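Local coordinates for protein angel homolog 2 (Homo sapiens, PDB 6RW0) that removes 2',3'-cyclic phosphates as a phosphatase of the CCR4/nocturin family and probably binds the 3' untranslated regions of mRNAs, at residues Lys129-Thr132 with Gly133-Asp137; Trp404-Gly408 with Leu409-Asn413. One frame throughout, in Å; residues are numbered along the deposited sequence.

Contact 1 of 2, residues Lys129-Thr132 with Gly133-Asp137; sequences KMRT and GRKPD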
ATOM      1  N   LYS A 129     -12.625   3.073   3.341  1.00 13.89           N
ATOM      2  CA  LYS A 129     -12.378   4.487   3.590  1.00 13.97           C
ATOM      3  C   LYS A 129     -12.145   5.173   2.253  1.00 13.92           C
ATOM      4  O   LYS A 129     -11.116   4.952   1.605  1.00 13.63           O
ATOM      5  CB  LYS A 129     -11.192   4.695   4.527  1.00 13.89           C
ATOM      6  CG  LYS A 129     -10.862   6.158   4.789  1.00 14.44           C
ATOM      7  CD  LYS A 129     -12.048   6.910   5.405  1.00 13.43           C
ATOM      8  CE  LYS A 129     -11.701   8.349   5.670  1.00 13.48           C
ATOM      9  NZ  LYS A 129     -12.875   9.128   6.131  1.00 13.31           N
ATOM     10  N   MET A 130     -13.079   6.023   1.861  1.00 14.87           N
ATOM     11  CA  MET A 130     -13.000   6.750   0.603  1.00 14.77           C
ATOM     12  C   MET A 130     -12.119   7.982   0.762  1.00 14.51           C
ATOM     13  O   MET A 130     -12.088   8.610   1.823  1.00 14.83           O
ATOM     14  CB  MET A 130     -14.405   7.218   0.213  1.00 15.87           C
ATOM     15  CG  MET A 130     -14.539   7.720  -1.204  1.00 17.40           C
ATOM     16  SD  MET A 130     -16.275   8.131  -1.529  1.00 21.03           S
ATOM     17  CE  MET A 130     -16.626   9.352  -0.274  1.00 32.18           C
ATOM     18  N   ARG A 131     -11.395   8.326  -0.308  1.00 13.78           N
ATOM     19  CA  ARG A 131     -10.705   9.607  -0.364  1.00 13.46           C
ATOM     20  C   ARG A 131     -11.707  10.733  -0.156  1.00 14.06           C
ATOM     21  O   ARG A 131     -12.901  10.591  -0.441  1.00 15.90           O
ATOM     22  CB  ARG A 131      -9.977   9.783  -1.703  1.00 14.76           C
ATOM     23  CG  ARG A 131      -8.709   8.928  -1.802  1.00 15.86           C
ATOM     24  CD  ARG A 131      -7.751   9.520  -2.822  1.00 21.54           C
ATOM     25  NE  ARG A 131      -8.202   9.317  -4.190  1.00 22.03           N
ATOM     26  CZ  ARG A 131      -7.690   9.930  -5.250  1.00 21.82           C
ATOM     27  NH1 ARG A 131      -8.163   9.646  -6.456  1.00 23.84           N
ATOM     28  NH2 ARG A 131      -6.716  10.825  -5.109  1.00 22.58           N
ATOM     29  N   THR A 132     -11.215  11.851   0.365  1.00 14.72           N
ATOM     30  CA  THR A 132     -12.047  12.982   0.743  1.00 15.81           C
ATOM     31  C   THR A 132     -12.290  13.887  -0.467  1.00 16.77           C
ATOM     32  O   THR A 132     -11.894  13.583  -1.592  1.00 19.88           O
ATOM     33  CB  THR A 132     -11.422  13.684   1.951  1.00 16.70           C
ATOM     34  OG1 THR A 132     -10.069  14.068   1.665  1.00 16.23           O
ATOM     35  CG2 THR A 132     -11.399  12.746   3.153  1.00 20.02           C
ATOM     36  N   GLY A 133     -13.003  14.985  -0.271  1.00 20.63           N
ATOM     37  CA  GLY A 133     -13.171  15.804  -1.481  1.00 26.31           C
ATOM     38  C   GLY A 133     -13.944  15.134  -2.620  1.00 29.81           C
ATOM     39  O   GLY A 133     -14.831  14.310  -2.406  1.00 32.36           O
ATOM     40  N   ARG A 134     -13.606  15.506  -3.863  1.00 31.65           N
ATOM     41  CA  ARG A 134     -14.357  15.071  -5.046  1.00 34.40           C
ATOM     42  C   ARG A 134     -13.877  13.744  -5.609  1.00 32.44           C
ATOM     43  O   ARG A 134     -14.266  13.363  -6.720  1.00 32.03           O
ATOM     44  CB  ARG A 134     -14.293  16.138  -6.140  1.00 42.00           C
ATOM     45  CG  ARG A 134     -15.002  17.415  -5.753  1.00 51.46           C
ATOM     46  CD  ARG A 134     -14.991  18.432  -6.872  1.00 58.33           C
ATOM     47  NE  ARG A 134     -15.659  19.668  -6.473  1.00 64.84           N
ATOM     48  CZ  ARG A 134     -16.973  19.856  -6.515  1.00 69.80           C
ATOM     49  NH1 ARG A 134     -17.768  18.881  -6.936  1.00 70.71           N
ATOM     50  NH2 ARG A 134     -17.492  21.014  -6.130  1.00 71.17           N
ATOM     51  N   LYS A 135     -13.067  13.045  -4.877  1.00 29.59           N
ATOM     52  CA  LYS A 135     -12.404  11.867  -5.383  1.00 26.01           C
ATOM     53  C   LYS A 135     -13.357  10.682  -5.290  1.00 24.38           C
ATOM     54  O   LYS A 135     -14.195  10.618  -4.382  1.00 26.57           O
ATOM     55  CB  LYS A 135     -11.162  11.610  -4.550  1.00 24.95           C
ATOM     56  CG  LYS A 135     -10.165  12.767  -4.553  1.00 28.37           C
ATOM     57  CD  LYS A 135      -9.709  13.155  -5.962  1.00 29.73           C
ATOM     58  CE  LYS A 135      -8.673  14.284  -5.912  1.00 33.42           C
ATOM     59  NZ  LYS A 135      -9.274  15.485  -5.240  1.00 36.19           N
ATOM     60  N   PRO A 136     -13.291   9.762  -6.246  1.00 20.85           N
ATOM     61  CA  PRO A 136     -14.294   8.695  -6.336  1.00 23.91           C
ATOM     62  C   PRO A 136     -13.955   7.382  -5.646  1.00 19.27           C
ATOM     63  O   PRO A 136     -14.801   6.479  -5.645  1.00 17.70           O
ATOM     64  CB  PRO A 136     -14.372   8.464  -7.857  1.00 27.81           C
ATOM     65  CG  PRO A 136     -12.939   8.677  -8.324  1.00 29.37           C
ATOM     66  CD  PRO A 136     -12.425   9.820  -7.450  1.00 25.73           C
ATOM     67  N   ASP A 137     -12.763   7.248  -5.071  1.00 17.26           N
ATOM     68  CA  ASP A 137     -12.207   5.945  -4.764  1.00 14.53           C
ATOM     69  C   ASP A 137     -11.536   5.976  -3.403  1.00 15.01           C
ATOM     70  O   ASP A 137     -11.311   7.040  -2.816  1.00 16.08           O
ATOM     71  CB  ASP A 137     -11.147   5.528  -5.805  1.00 16.70           C
ATOM     72  CG  ASP A 137      -9.920   6.445  -5.791  1.00 22.04           C
ATOM     73  OD1 ASP A 137     -10.091   7.655  -6.009  1.00 23.07           O
ATOM     74  OD2 ASP A 137      -8.782   5.987  -5.542  1.00 23.53           O
TER
HETATM   75  O   HOH W   1     -14.857  11.696  -1.915  1.00 17.21           O
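The hairpin connection between antiparallel strands 124-130 and 137-144 is bridged across its neck by Arg-131 and Asp-137. The backbone pairing continues past the first strand: Arg-131 N donates to Asp-137 O at 2.8 Å with an N-H...O angle of 161°. Beside this bond the two side chains form a salt bridge, Arg-131 NH1 lying 2.8 Å from Asp-137 OD1. Arg-131 NE gives Asp-137 OD1 a second, more bent bond of 3.1 Å, so that one oxygen accepts two N-H groups. OD1 lies in the guanidinium plane and is approached on its syn side, yet the carboxylate is turned 72° against that plane. A bend in the arginine chain at chi3 (-73°) brings this NE/NH1 edge round to the acid. Lys-135 CG lies 3.8 Å above the plane of the Arg-131 guanidinium, over its centre; farther out, the lysine NZ pairs with Asp-169. At the distal end, Gly-133 takes positive phi, and water 1 sits between Arg-131 O and Gly-133 O, 2.7 Å from each. Leu-64 of helix 62-67 touches both bridge residues. Thr-132 to Lys-135 form a type II' beta turn, a common reversal in beta hairpins.

Contact 2 of 2, residues Trp404-Gly408 with Leu409-Asn413; sequences WTVNG and LPNEN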
ATOM      1  N   TRP A 404       5.372  -6.310 -20.873  1.00 16.97           N
ATOM      2  CA  TRP A 404       5.172  -5.883 -22.262  1.00 16.87           C
ATOM      3  C   TRP A 404       5.019  -7.068 -23.213  1.00 17.02           C
ATOM      4  O   TRP A 404       4.416  -6.915 -24.281  1.00 18.48           O
ATOM      5  CB  TRP A 404       6.243  -4.880 -22.725  1.00 18.09           C
ATOM      6  CG  TRP A 404       5.946  -3.523 -22.143  1.00 17.86           C
ATOM      7  CD1 TRP A 404       6.698  -2.828 -21.235  1.00 20.76           C
ATOM      8  CD2 TRP A 404       4.773  -2.735 -22.379  1.00 19.09           C
ATOM      9  NE1 TRP A 404       6.069  -1.649 -20.905  1.00 21.85           N
ATOM     10  CE2 TRP A 404       4.887  -1.568 -21.594  1.00 20.77           C
ATOM     11  CE3 TRP A 404       3.644  -2.893 -23.192  1.00 20.37           C
ATOM     12  CZ2 TRP A 404       3.915  -0.569 -21.595  1.00 21.54           C
ATOM     13  CZ3 TRP A 404       2.672  -1.896 -23.185  1.00 21.62           C
ATOM     14  CH2 TRP A 404       2.818  -0.752 -22.389  1.00 22.66           C
ATOM     15  N   THR A 405       5.523  -8.251 -22.842  1.00 16.82           N
ATOM     16  CA  THR A 405       5.282  -9.439 -23.658  1.00 16.40           C
ATOM     17  C   THR A 405       3.795  -9.753 -23.733  1.00 17.34           C
ATOM     18  O   THR A 405       3.324 -10.286 -24.748  1.00 19.33           O
ATOM     19  CB  THR A 405       6.046 -10.634 -23.092  1.00 18.44           C
ATOM     20  OG1 THR A 405       7.450 -10.374 -23.181  1.00 21.17           O
ATOM     21  CG2 THR A 405       5.740 -11.905 -23.883  1.00 19.63           C
ATOM     22  N   VAL A 406       3.044  -9.428 -22.677  1.00 16.26           N
ATOM     23  CA  VAL A 406       1.588  -9.561 -22.673  1.00 17.86           C
ATOM     24  C   VAL A 406       0.900  -8.243 -23.015  1.00 19.18           C
ATOM     25  O   VAL A 406      -0.291  -8.051 -22.733  1.00 19.22           O
ATOM     26  CB  VAL A 406       1.072 -10.176 -21.350  1.00 18.37           C
ATOM     27  CG1 VAL A 406       1.669 -11.555 -21.173  1.00 18.74           C
ATOM     28  CG2 VAL A 406       1.380  -9.325 -20.125  1.00 19.09           C
ATOM     29  N   ASN A 407       1.648  -7.342 -23.650  1.00 18.73           N
ATOM     30  CA  ASN A 407       1.141  -6.068 -24.176  1.00 18.68           C
ATOM     31  C   ASN A 407       0.676  -5.112 -23.080  1.00 18.79           C
ATOM     32  O   ASN A 407      -0.192  -4.264 -23.312  1.00 20.71           O
ATOM     33  CB  ASN A 407       0.091  -6.256 -25.278  1.00 18.80           C
ATOM     34  CG  ASN A 407       0.669  -6.937 -26.503  1.00 19.71           C
ATOM     35  OD1 ASN A 407       1.886  -7.064 -26.630  1.00 20.12           O
ATOM     36  ND2 ASN A 407      -0.189  -7.373 -27.410  1.00 21.61           N
ATOM     37  N   GLY A 408       1.309  -5.198 -21.908  1.00 18.81           N
ATOM     38  CA  GLY A 408       1.095  -4.251 -20.839  1.00 18.56           C
ATOM     39  C   GLY A 408      -0.152  -4.540 -20.029  1.00 18.13           C
ATOM     40  O   GLY A 408      -0.832  -5.558 -20.191  1.00 20.80           O
ATOM     41  N   LEU A 409      -0.406  -3.613 -19.109  1.00 17.91           N
ATOM     42  CA  LEU A 409      -1.503  -3.736 -18.134  1.00 19.67           C
ATOM     43  C   LEU A 409      -2.453  -2.529 -18.255  1.00 20.02           C
ATOM     44  O   LEU A 409      -1.970  -1.473 -18.605  1.00 20.76           O
ATOM     45  CB  LEU A 409      -0.948  -3.783 -16.720  1.00 20.05           C
ATOM     46  CG  LEU A 409      -0.191  -5.046 -16.353  1.00 20.08           C
ATOM     47  CD1 LEU A 409       0.236  -4.981 -14.904  1.00 22.67           C
ATOM     48  CD2 LEU A 409      -1.026  -6.280 -16.623  1.00 21.96           C
ATOM     49  N   PRO A 410      -3.792  -2.627 -18.090  1.00 17.14           N
ATOM     50  CA  PRO A 410      -4.577  -3.862 -18.083  1.00 16.94           C
ATOM     51  C   PRO A 410      -4.546  -4.537 -19.468  1.00 18.96           C
ATOM     52  O   PRO A 410      -4.188  -3.978 -20.443  1.00 21.90           O
ATOM     53  CB  PRO A 410      -5.994  -3.465 -17.683  1.00 20.28           C
ATOM     54  CG  PRO A 410      -6.078  -2.032 -18.089  1.00 22.67           C
ATOM     55  CD  PRO A 410      -4.678  -1.487 -17.958  1.00 17.75           C
ATOM     56  N   ASN A 411      -4.876  -5.806 -19.467  1.00 18.43           N
ATOM     57  CA  ASN A 411      -4.926  -6.601 -20.713  1.00 18.27           C
ATOM     58  C   ASN A 411      -6.147  -7.515 -20.627  1.00 20.65           C
ATOM     59  O   ASN A 411      -6.937  -7.399 -19.712  1.00 20.07           O
ATOM     60  CB  ASN A 411      -3.570  -7.254 -20.987  1.00 19.33           C
ATOM     61  CG  ASN A 411      -3.183  -8.298 -19.971  1.00 19.04           C
ATOM     62  OD1 ASN A 411      -4.012  -9.072 -19.559  1.00 19.55           O
ATOM     63  ND2 ASN A 411      -1.925  -8.305 -19.582  1.00 22.38           N
ATOM     64  N   GLU A 412      -6.337  -8.383 -21.598  1.00 21.06           N
ATOM     65  CA  GLU A 412      -7.565  -9.203 -21.616  1.00 22.47           C
ATOM     66  C   GLU A 412      -7.580 -10.181 -20.441  1.00 22.26           C
ATOM     67  O   GLU A 412      -8.617 -10.721 -20.191  1.00 24.24           O
ATOM     68  CB  GLU A 412      -7.764  -9.886 -22.966  1.00 25.52           C
ATOM     69  CG  GLU A 412      -6.562 -10.592 -23.493  1.00 30.38           C
ATOM     70  CD  GLU A 412      -6.653 -10.716 -25.005  1.00 34.87           C
ATOM     71  OE1 GLU A 412      -7.135 -11.731 -25.428  1.00 28.36           O
ATOM     72  OE2 GLU A 412      -6.276  -9.746 -25.706  1.00 35.38           O
ATOM     73  N   ASN A 413      -6.451 -10.424 -19.787  1.00 22.49           N
ATOM     74  CA  ASN A 413      -6.375 -11.381 -18.652  1.00 21.45           C
ATOM     75  C   ASN A 413      -6.088 -10.730 -17.273  1.00 24.85           C
ATOM     76  O   ASN A 413      -6.599 -11.227 -16.279  1.00 27.28           O
ATOM     77  CB  ASN A 413      -5.384 -12.479 -19.052  1.00 27.91           C
ATOM     78  CG  ASN A 413      -5.794 -13.162 -20.346  1.00 33.27           C
ATOM     79  OD1 ASN A 413      -5.062 -13.191 -21.334  1.00 31.37           O
ATOM     80  ND2 ASN A 413      -6.990 -13.716 -20.352  1.00 31.45           N
TER
HETATM   81  O   HOH W   2      -2.975  -4.278 -22.960  1.00 18.72           O
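A Schellman motif ends helix 400-405, and the chain leaving it is bound back to Gly-408 by the side chain of Asn-411. In the backbone, Asn-407 N donates to Trp-404 O at 2.9 Å and Gly-408 N to Leu-403 O, with Asn-407 at C-prime in positive phi. Gly-408, also at positive phi, has its CA 3.6 Å above one face of the Trp-404 ring, offset toward the rim; a CB there would clash with Trp-404 CZ3.

Side-chain hydrogen bonding centres on Asn-411. Its CG lies between the backbone N and the carbonyl carbon (chi1 66°), which carries the amide to Gly-408. Asn-411 ND2 reaches Gly-408 O at 3.0 Å, with an N-H...O angle of 145°, tilted 22° from the carbonyl plane. OD1 accepts from Asn-413 N, forming an Asx turn, and from Asn-414 N. Replacing this side chain by an alanine is likely to leave Gly-408 O without its ND2 donor and both backbone N atoms without their acceptor.

Methyl groups make van der Waals contacts with polar atoms: Val-406 CG2 lies 3.5 Å from Asn-411 ND2, and Leu-409 CD2 3.6 Å from Gly-408 O. A cis peptide bond precedes Pro-410. Water 2 donates to Asn-407 O and to Pro-410 O, each at 2.8 Å.

Contact 1 closes before contact 2 opens along the chain, and both belong to the endonuclease/exonuclease/phosphatase domain. Their centres are 28 Å apart and their nearest atoms about 15 Å, so they do not touch. They are nevertheless related through one mixed sheet of the DNase I-like fold: contact 1 joins strand 124-130, an outermost strand, to 137-144, whereas contact 2 lies in the connection from helix 400-405 to inner strand 421-428, with strand 390-395 preceding that helix. Contact 1 lies closer to the bound magnesium, about 7 Å from the Asp-137 side chain against about 10 Å from that of Pro-410. The two loops thus serve different parts of the same sheet.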